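Local atomic coordinates of MYB21 (Trichomonas vaginalis, PDB entry 3OSG), a protein that binds DNA promoter elements through the R2R3 Myb domain present in this fragment and probably acts as a transcription factor for RNA polymerase II. Residues M21-V26 with N54-S59; K34-T39 with R46-R51. One frame throughout, in Å; residues are numbered along the deposited sequence.

Contact 1: M21-V26 with N54-S59; sequences MLKRAV and NYLAPS. With nucleotides of chain B.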
loop_
_atom_site.group_PDB
_atom_site.type_symbol
_atom_site.label_atom_id
_atom_site.label_comp_id
_atom_site.label_asym_id
_atom_site.label_seq_id
_atom_site.Cartn_x
_atom_site.Cartn_y
_atom_site.Cartn_z
ATOM N N MET A 21 -0.252 15.274 -7.558
ATOM C CA MET A 21 0.190 16.189 -6.521
ATOM C C MET A 21 1.227 15.559 -5.579
ATOM O O MET A 21 2.319 16.105 -5.395
ATOM C CB MET A 21 -1.030 16.662 -5.733
ATOM C CG MET A 21 -0.786 17.853 -4.848
ATOM S SD MET A 21 -2.307 18.770 -4.522
ATOM C CE MET A 21 -1.791 19.703 -3.085
ATOM N N LEU A 22 0.901 14.402 -5.004
ATOM C CA LEU A 22 1.783 13.774 -4.016
ATOM C C LEU A 22 3.133 13.426 -4.621
ATOM O O LEU A 22 4.179 13.651 -4.004
ATOM C CB LEU A 22 1.136 12.512 -3.432
ATOM C CG LEU A 22 1.443 12.139 -1.971
ATOM C CD1 LEU A 22 0.929 10.748 -1.620
ATOM C CD2 LEU A 22 2.903 12.232 -1.646
ATOM N N LYS A 23 3.110 12.855 -5.820
ATOM C CA LYS A 23 4.343 12.499 -6.519
ATOM C C LYS A 23 5.245 13.728 -6.706
ATOM O O LYS A 23 6.463 13.634 -6.590
ATOM C CB LYS A 23 4.038 11.883 -7.883
ATOM C CG LYS A 23 3.241 10.594 -7.856
ATOM C CD LYS A 23 2.855 10.197 -9.280
ATOM C CE LYS A 23 1.813 9.080 -9.293
ATOM N NZ LYS A 23 1.151 8.911 -10.627
ATOM N N ARG A 24 4.632 14.870 -7.005
ATOM C CA ARG A 24 5.361 16.126 -7.169
ATOM C C ARG A 24 5.966 16.578 -5.851
ATOM O O ARG A 24 7.144 16.937 -5.781
ATOM C CB ARG A 24 4.433 17.224 -7.691
ATOM C CG ARG A 24 4.028 17.074 -9.138
ATOM C CD ARG A 24 3.126 18.218 -9.584
ATOM N NE ARG A 24 2.249 17.806 -10.680
ATOM C CZ ARG A 24 0.944 17.570 -10.558
ATOM N NH1 ARG A 24 0.337 17.717 -9.382
ATOM N NH2 ARG A 24 0.240 17.196 -11.620
ATOM N N ALA A 25 5.142 16.555 -4.811
ATOM C CA ALA A 25 5.563 16.960 -3.480
ATOM C C ALA A 25 6.745 16.139 -2.990
ATOM O O ALA A 25 7.638 16.656 -2.321
ATOM C CB ALA A 25 4.403 16.867 -2.511
ATOM N N VAL A 26 6.764 14.862 -3.326
ATOM C CA VAL A 26 7.864 14.005 -2.908
ATOM C C VAL A 26 9.153 14.312 -3.677
ATOM O O VAL A 26 10.241 14.344 -3.105
ATOM C CB VAL A 26 7.509 12.532 -3.067
ATOM C CG1 VAL A 26 8.778 11.685 -3.053
ATOM C CG2 VAL A 26 6.548 12.108 -1.961
ATOM N N ASN A 54 3.010 2.654 -0.186
ATOM C CA ASN A 54 2.307 1.439 -0.600
ATOM C C ASN A 54 1.701 1.501 -1.993
ATOM O O ASN A 54 1.307 0.473 -2.542
ATOM C CB ASN A 54 1.195 1.098 0.397
ATOM C CG ASN A 54 1.721 0.857 1.788
ATOM O OD1 ASN A 54 2.507 -0.063 2.019
ATOM N ND2 ASN A 54 1.301 1.692 2.729
ATOM N N TYR A 55 1.599 2.688 -2.575
ATOM C CA TYR A 55 0.929 2.786 -3.877
ATOM C C TYR A 55 1.631 3.600 -4.972
ATOM O O TYR A 55 1.538 3.244 -6.146
ATOM C CB TYR A 55 -0.537 3.218 -3.704
ATOM C CG TYR A 55 -1.304 2.178 -2.919
ATOM C CD1 TYR A 55 -1.830 1.058 -3.548
ATOM C CD2 TYR A 55 -1.446 2.292 -1.541
ATOM C CE1 TYR A 55 -2.491 0.093 -2.838
ATOM C CE2 TYR A 55 -2.115 1.341 -0.815
ATOM C CZ TYR A 55 -2.632 0.235 -1.466
ATOM O OH TYR A 55 -3.283 -0.732 -0.754
ATOM N N LEU A 56 2.335 4.670 -4.605
ATOM C CA LEU A 56 2.863 5.583 -5.622
ATOM C C LEU A 56 4.344 5.417 -5.910
ATOM O O LEU A 56 4.785 5.667 -7.027
ATOM C CB LEU A 56 2.550 7.036 -5.268
ATOM C CG LEU A 56 1.057 7.283 -5.064
ATOM C CD1 LEU A 56 0.778 8.739 -4.691
ATOM C CD2 LEU A 56 0.275 6.873 -6.308
ATOM N N ALA A 57 5.104 4.995 -4.905
ATOM C CA ALA A 57 6.546 4.841 -5.038
ATOM C C ALA A 57 6.917 4.003 -6.254
ATOM O O ALA A 57 6.287 2.980 -6.533
ATOM C CB ALA A 57 7.125 4.233 -3.789
ATOM N N PRO A 58 7.969 4.423 -6.974
ATOM C CA PRO A 58 8.289 3.808 -8.265
ATOM C C PRO A 58 8.638 2.325 -8.139
ATOM O O PRO A 58 8.637 1.625 -9.148
ATOM C CB PRO A 58 9.501 4.618 -8.754
ATOM C CG PRO A 58 10.110 5.200 -7.514
ATOM C CD PRO A 58 8.965 5.431 -6.564
ATOM N N SER A 59 8.909 1.858 -6.923
ATOM C CA SER A 59 9.317 0.472 -6.712
ATOM C C SER A 59 8.139 -0.459 -6.425
ATOM O O SER A 59 8.332 -1.642 -6.156
ATOM C CB SER A 59 10.344 0.381 -5.577
ATOM O OG SER A 59 9.792 0.800 -4.335
ATOM P P DA B 5 -5.599 -1.994 -3.065
ATOM O OP1 DA B 5 -5.505 -1.992 -4.526
ATOM O OP2 DA B 5 -4.512 -2.559 -2.235
ATOM O "O5'" DA B 5 -5.849 -0.484 -2.602
ATOM C "C5'" DA B 5 -6.931 0.214 -3.183
ATOM C "C4'" DA B 5 -7.400 1.304 -2.251
ATOM O "O4'" DA B 5 -8.050 0.696 -1.105
ATOM C "C3'" DA B 5 -6.288 2.178 -1.668
ATOM O "O3'" DA B 5 -6.814 3.480 -1.470
ATOM C "C2'" DA B 5 -5.983 1.516 -0.331
ATOM C "C1'" DA B 5 -7.354 1.000 0.085
ATOM N N9 DA B 5 -7.302 -0.250 0.843
ATOM C C8 DA B 5 -6.466 -1.306 0.619
ATOM N N7 DA B 5 -6.632 -2.312 1.450
ATOM C C5 DA B 5 -7.667 -1.902 2.258
ATOM C C6 DA B 5 -8.330 -2.533 3.326
ATOM N N6 DA B 5 -8.007 -3.759 3.753
ATOM N N1 DA B 5 -9.329 -1.869 3.928
ATOM C C2 DA B 5 -9.654 -0.650 3.477
ATOM N N3 DA B 5 -9.091 0.046 2.476
ATOM C C4 DA B 5 -8.097 -0.634 1.900
ATOM P P DT B 6 -6.030 4.669 -0.746
ATOM O OP1 DT B 6 -6.568 5.862 -1.442
ATOM O OP2 DT B 6 -4.575 4.405 -0.687
ATOM O "O5'" DT B 6 -6.552 4.655 0.765
ATOM C "C5'" DT B 6 -7.930 4.917 1.038
ATOM C "C4'" DT B 6 -8.260 4.642 2.499
ATOM O "O4'" DT B 6 -7.862 3.306 2.833
ATOM C "C3'" DT B 6 -7.588 5.504 3.567
ATOM O "O3'" DT B 6 -8.655 6.174 4.213
ATOM C "C2'" DT B 6 -6.863 4.523 4.514
ATOM C "C1'" DT B 6 -7.632 3.242 4.226
ATOM N N1 DT B 6 -6.922 1.951 4.409
ATOM C C2 DT B 6 -7.364 1.072 5.365
ATOM O O2 DT B 6 -8.286 1.327 6.105
ATOM N N3 DT B 6 -6.678 -0.110 5.443
ATOM C C4 DT B 6 -5.609 -0.488 4.674
ATOM O O4 DT B 6 -5.073 -1.567 4.835
ATOM C C5 DT B 6 -5.169 0.472 3.679
ATOM C C7 DT B 6 -3.997 0.166 2.776
ATOM C C6 DT B 6 -5.844 1.634 3.595
#
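The Y55 ring lies against the DNA backbone of chain B, with the sugar of DA5 over one face: DA5 C3' stands 4.1 Å above the ring plane, displaced toward the rim. At the edge, in the plane of the ring, is DA5 OP2, which accepts a hydrogen bond of 2.7 Å from Y55 OH. DT6 of the same strand adds its OP2, 3.9 Å from both Y55 CD2 and Y55 CE2 and approaching the ring obliquely, and its methyl C7 comes near the hydroxyl. On the protein side, H98 of helix 96-109 meets the Y55 ring edge-to-face. Next to Y55, L56 turns to helix 16-29. Its CD1 meets L22 CD1 at 3.7 Å and leans on L22 CB as well, a methyl-to-methyl apolar contact. Helix 16-29 thereby packs against the C-terminal end of helix 45-56, the first and third helices of a three-helix Myb repeat, whose third helix is the one that reads DNA. L56, on the last turn before the chain leaves helical geometry at A57, has CG anti to its own carbonyl carbon (chi1 -56°), and the fork beyond it spans two residues of helix 16-29: while CD1 goes to L22, CD2 lies 4.0 Å from K23 CE. The extended K23 chain crosses L56 at about a right angle, lending its aliphatic part to the contact and carrying NZ onward to a salt bridge with E20.

Contact 2: K34-T39 with R46-R51; sequences KMIAAT and RQCRDR. With nucleotides of chain B; nucleotides of chain C.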
loop_
_atom_site.group_PDB
_atom_site.type_symbol
_atom_site.label_atom_id
_atom_site.label_comp_id
_atom_site.label_asym_id
_atom_site.label_seq_id
_atom_site.Cartn_x
_atom_site.Cartn_y
_atom_site.Cartn_z
ATOM N N LYS A 34 5.375 15.894 6.970
ATOM C CA LYS A 34 4.623 17.011 7.532
ATOM C C LYS A 34 4.566 18.187 6.581
ATOM O O LYS A 34 3.520 18.811 6.423
ATOM C CB LYS A 34 5.196 17.469 8.871
ATOM C CG LYS A 34 4.688 16.675 10.035
ATOM C CD LYS A 34 4.921 17.416 11.347
ATOM C CE LYS A 34 4.124 16.774 12.478
ATOM N NZ LYS A 34 3.503 17.786 13.387
ATOM N N MET A 35 5.696 18.510 5.969
ATOM C CA MET A 35 5.721 19.606 5.024
ATOM C C MET A 35 4.881 19.194 3.824
ATOM O O MET A 35 4.060 19.970 3.320
ATOM C CB MET A 35 7.159 19.913 4.605
ATOM C CG MET A 35 7.320 21.204 3.824
ATOM S SD MET A 35 6.967 22.684 4.809
ATOM C CE MET A 35 7.660 22.214 6.383
ATOM N N ILE A 36 5.067 17.958 3.374
ATOM C CA ILE A 36 4.293 17.484 2.244
ATOM C C ILE A 36 2.799 17.628 2.521
ATOM O O ILE A 36 2.083 18.212 1.720
ATOM C CB ILE A 36 4.651 16.052 1.880
ATOM C CG1 ILE A 36 6.010 16.037 1.186
ATOM C CG2 ILE A 36 3.570 15.453 0.959
ATOM C CD1 ILE A 36 6.561 14.666 0.926
ATOM N N ALA A 37 2.343 17.150 3.674
ATOM C CA ALA A 37 0.908 17.147 3.985
ATOM C C ALA A 37 0.341 18.563 4.174
ATOM O O ALA A 37 -0.864 18.791 4.031
ATOM C CB ALA A 37 0.631 16.289 5.229
ATOM N N ALA A 38 1.205 19.514 4.503
ATOM C CA ALA A 38 0.754 20.894 4.641
ATOM C C ALA A 38 0.154 21.416 3.336
ATOM O O ALA A 38 -0.699 22.294 3.344
ATOM C CB ALA A 38 1.903 21.801 5.112
ATOM N N THR A 39 0.588 20.869 2.210
ATOM C CA THR A 39 0.122 21.351 0.919
ATOM C C THR A 39 -1.181 20.680 0.491
ATOM O O THR A 39 -1.748 21.032 -0.537
ATOM C CB THR A 39 1.207 21.167 -0.152
ATOM O OG1 THR A 39 1.164 19.837 -0.656
ATOM C CG2 THR A 39 2.594 21.405 0.460
ATOM N N ARG A 46 0.499 11.092 7.891
ATOM C CA ARG A 46 0.309 9.642 7.847
ATOM C C ARG A 46 -0.332 9.197 6.527
ATOM O O ARG A 46 0.090 8.219 5.909
ATOM C CB ARG A 46 -0.599 9.226 9.000
ATOM C CG ARG A 46 -0.737 7.757 9.193
ATOM C CD ARG A 46 -2.052 7.213 8.634
ATOM N NE ARG A 46 -1.938 5.767 8.662
ATOM C CZ ARG A 46 -2.543 4.958 9.522
ATOM N NH1 ARG A 46 -3.413 5.415 10.419
ATOM N NH2 ARG A 46 -2.287 3.670 9.450
ATOM N N GLN A 47 -1.371 9.908 6.110
ATOM C CA GLN A 47 -2.050 9.572 4.874
ATOM C C GLN A 47 -1.138 9.703 3.669
ATOM O O GLN A 47 -1.144 8.846 2.793
ATOM C CB GLN A 47 -3.287 10.439 4.692
ATOM C CG GLN A 47 -4.414 10.130 5.672
ATOM C CD GLN A 47 -5.538 11.128 5.553
ATOM O OE1 GLN A 47 -5.331 12.329 5.736
ATOM N NE2 GLN A 47 -6.731 10.646 5.217
ATOM N N CYS A 48 -0.343 10.766 3.612
ATOM C CA CYS A 48 0.553 10.947 2.470
ATOM C C CYS A 48 1.654 9.882 2.471
ATOM O O CYS A 48 1.994 9.318 1.435
ATOM C CB CYS A 48 1.167 12.365 2.455
ATOM S SG CYS A 48 -0.056 13.684 2.159
ATOM N N ARG A 49 2.215 9.600 3.633
ATOM C CA ARG A 49 3.267 8.604 3.710
ATOM C C ARG A 49 2.744 7.239 3.260
ATOM O O ARG A 49 3.402 6.552 2.491
ATOM C CB ARG A 49 3.835 8.513 5.122
ATOM C CG ARG A 49 4.954 7.488 5.256
ATOM C CD ARG A 49 5.628 7.546 6.636
ATOM N NE ARG A 49 4.673 7.221 7.684
ATOM C CZ ARG A 49 4.167 8.094 8.552
ATOM N NH1 ARG A 49 4.558 9.366 8.541
ATOM N NH2 ARG A 49 3.269 7.689 9.447
ATOM N N ASP A 50 1.565 6.851 3.737
ATOM C CA ASP A 50 1.018 5.536 3.393
ATOM C C ASP A 50 0.747 5.419 1.897
ATOM O O ASP A 50 1.066 4.411 1.267
ATOM C CB ASP A 50 -0.296 5.266 4.140
ATOM C CG ASP A 50 -0.100 4.870 5.601
ATOM O OD1 ASP A 50 1.047 4.668 6.061
ATOM O OD2 ASP A 50 -1.132 4.746 6.300
ATOM N N ARG A 51 0.127 6.442 1.329
ATOM C CA ARG A 51 -0.185 6.433 -0.083
ATOM C C ARG A 51 1.087 6.291 -0.913
ATOM O O ARG A 51 1.156 5.472 -1.828
ATOM C CB ARG A 51 -0.956 7.688 -0.472
ATOM C CG ARG A 51 -1.460 7.669 -1.915
ATOM C CD ARG A 51 -2.406 6.487 -2.182
ATOM N NE ARG A 51 -2.842 6.487 -3.572
ATOM C CZ ARG A 51 -3.484 5.492 -4.169
ATOM N NH1 ARG A 51 -3.775 4.385 -3.494
ATOM N NH2 ARG A 51 -3.840 5.610 -5.448
ATOM P P DC B 7 -8.418 7.324 5.295
ATOM O OP1 DC B 7 -9.610 8.163 5.167
ATOM O OP2 DC B 7 -7.059 7.842 5.033
ATOM O "O5'" DC B 7 -8.426 6.690 6.762
ATOM C "C5'" DC B 7 -9.648 6.256 7.333
ATOM C "C4'" DC B 7 -9.410 5.439 8.592
ATOM O "O4'" DC B 7 -8.706 4.189 8.307
ATOM C "C3'" DC B 7 -8.632 6.147 9.703
ATOM O "O3'" DC B 7 -9.375 5.906 10.904
ATOM C "C2'" DC B 7 -7.288 5.432 9.680
ATOM C "C1'" DC B 7 -7.696 4.010 9.282
ATOM N N1 DC B 7 -6.612 3.136 8.730
ATOM C C2 DC B 7 -6.573 1.816 9.132
ATOM O O2 DC B 7 -7.425 1.425 9.918
ATOM N N3 DC B 7 -5.617 0.993 8.655
ATOM C C4 DC B 7 -4.706 1.434 7.810
ATOM N N4 DC B 7 -3.786 0.555 7.389
ATOM C C5 DC B 7 -4.713 2.793 7.373
ATOM C C6 DC B 7 -5.684 3.593 7.852
ATOM P P DG B 8 -9.215 6.764 12.255
ATOM O OP1 DG B 8 -10.511 7.359 12.614
ATOM O OP2 DG B 8 -8.012 7.605 12.102
ATOM O "O5'" DG B 8 -8.927 5.612 13.325
ATOM C "C5'" DG B 8 -9.765 4.475 13.367
ATOM C "C4'" DG B 8 -9.429 3.597 14.561
ATOM O "O4'" DG B 8 -8.389 2.658 14.213
ATOM C "C3'" DG B 8 -8.880 4.323 15.769
ATOM O "O3'" DG B 8 -9.238 3.578 16.919
ATOM C "C2'" DG B 8 -7.373 4.332 15.508
ATOM C "C1'" DG B 8 -7.161 2.974 14.849
ATOM N N9 DG B 8 -6.169 2.915 13.776
ATOM C C8 DG B 8 -5.927 3.862 12.809
ATOM N N7 DG B 8 -5.010 3.511 11.953
ATOM C C5 DG B 8 -4.630 2.255 12.371
ATOM C C6 DG B 8 -3.666 1.375 11.835
ATOM O O6 DG B 8 -2.948 1.546 10.852
ATOM N N1 DG B 8 -3.575 0.184 12.559
ATOM C C2 DG B 8 -4.336 -0.112 13.664
ATOM N N2 DG B 8 -4.110 -1.309 14.215
ATOM N N3 DG B 8 -5.242 0.709 14.189
ATOM C C4 DG B 8 -5.339 1.866 13.487
ATOM P P DT C 2 8.528 10.429 9.638
ATOM O OP1 DT C 2 9.667 10.448 8.698
ATOM O OP2 DT C 2 7.298 11.179 9.315
ATOM O "O5'" DT C 2 8.149 8.908 9.955
ATOM C "C5'" DT C 2 9.186 7.987 10.255
ATOM C "C4'" DT C 2 8.603 6.619 10.540
ATOM O "O4'" DT C 2 8.011 6.649 11.862
ATOM C "C3'" DT C 2 7.476 6.180 9.596
ATOM O "O3'" DT C 2 7.552 4.791 9.360
ATOM C "C2'" DT C 2 6.234 6.418 10.439
ATOM C "C1'" DT C 2 6.821 5.918 11.747
ATOM N N1 DT C 2 5.962 6.134 12.912
ATOM C C2 DT C 2 5.990 5.176 13.896
ATOM O O2 DT C 2 6.699 4.196 13.806
ATOM N N3 DT C 2 5.152 5.417 14.952
ATOM C C4 DT C 2 4.320 6.520 15.096
ATOM O O4 DT C 2 3.602 6.650 16.072
ATOM C C5 DT C 2 4.350 7.481 14.022
ATOM C C7 DT C 2 3.504 8.719 14.043
ATOM C C6 DT C 2 5.159 7.246 12.989
#
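C48 carries the apolar contact, meeting helix 33-38 with its sulfur and its CB. SG rests 4.0 Å from A37 CA and almost as near A37 CB; the small alanine lets the two backbones approach to 6.4 Å between A37 CA and C48 CA. One atom back, at C48 CB, I36 CG2 touches at 4.2 Å. All three residues are buried. Hydrogen bonding to bases falls to R46, whose guanidinium takes the two major-groove acceptors, N7 and O6, of DG8 of chain B, the classic bidentate reading of guanine: NH1 reaches N7 at 2.9 Å (167° at the hydrogen) and NH2 reaches O6 at 2.6 Å. DC7 of chain B lies over one face of the same group, with C5 3.3 Å above its plane and offset toward the rim. A salt bridge from R46 NE to D50 OD2, 2.7 Å long and met from above the carboxylate plane, leaves both terminal nitrogens to the guanine and restrains the bent side chain. One backbone phosphate is met by Q47, extended beyond CG, whose NE2 donates an almost straight bond of 2.8 Å to OP2 of DC7 of chain B (173°). On the second strand, R49 lays a guanidinium face over the sugar of DT2 of chain C, in van der Waals contact at C2'. Helix 45-56 thus acts as the recognition helix of a helix-turn-helix pair with helix 33-38; I36 also packs on A25 and H29 of helix 16-29, and W33 touches both C48 and R49.

In the fold
Both contacts lean on helix 45-56, contact 1 at its C-terminal end and contact 2 about two turns earlier, and their centres lie about 11 Å apart. The residues that meet in contact 2 are all buried, whereas contact 1 is only partly so, with K23 and L56 nearer the surface. Across the protein interface both are apolar: methyl against methyl and lysine methylene in the one, thiol against alanine and isoleucine in the other. L22 joins them, since its CD1 packs on C48 O and on R51 CB. Toward the DNA they differ more: contact 1 supplies a tyrosine hydroxyl for a phosphate, contact 2 a guanine-reading arginine besides a phosphate bond.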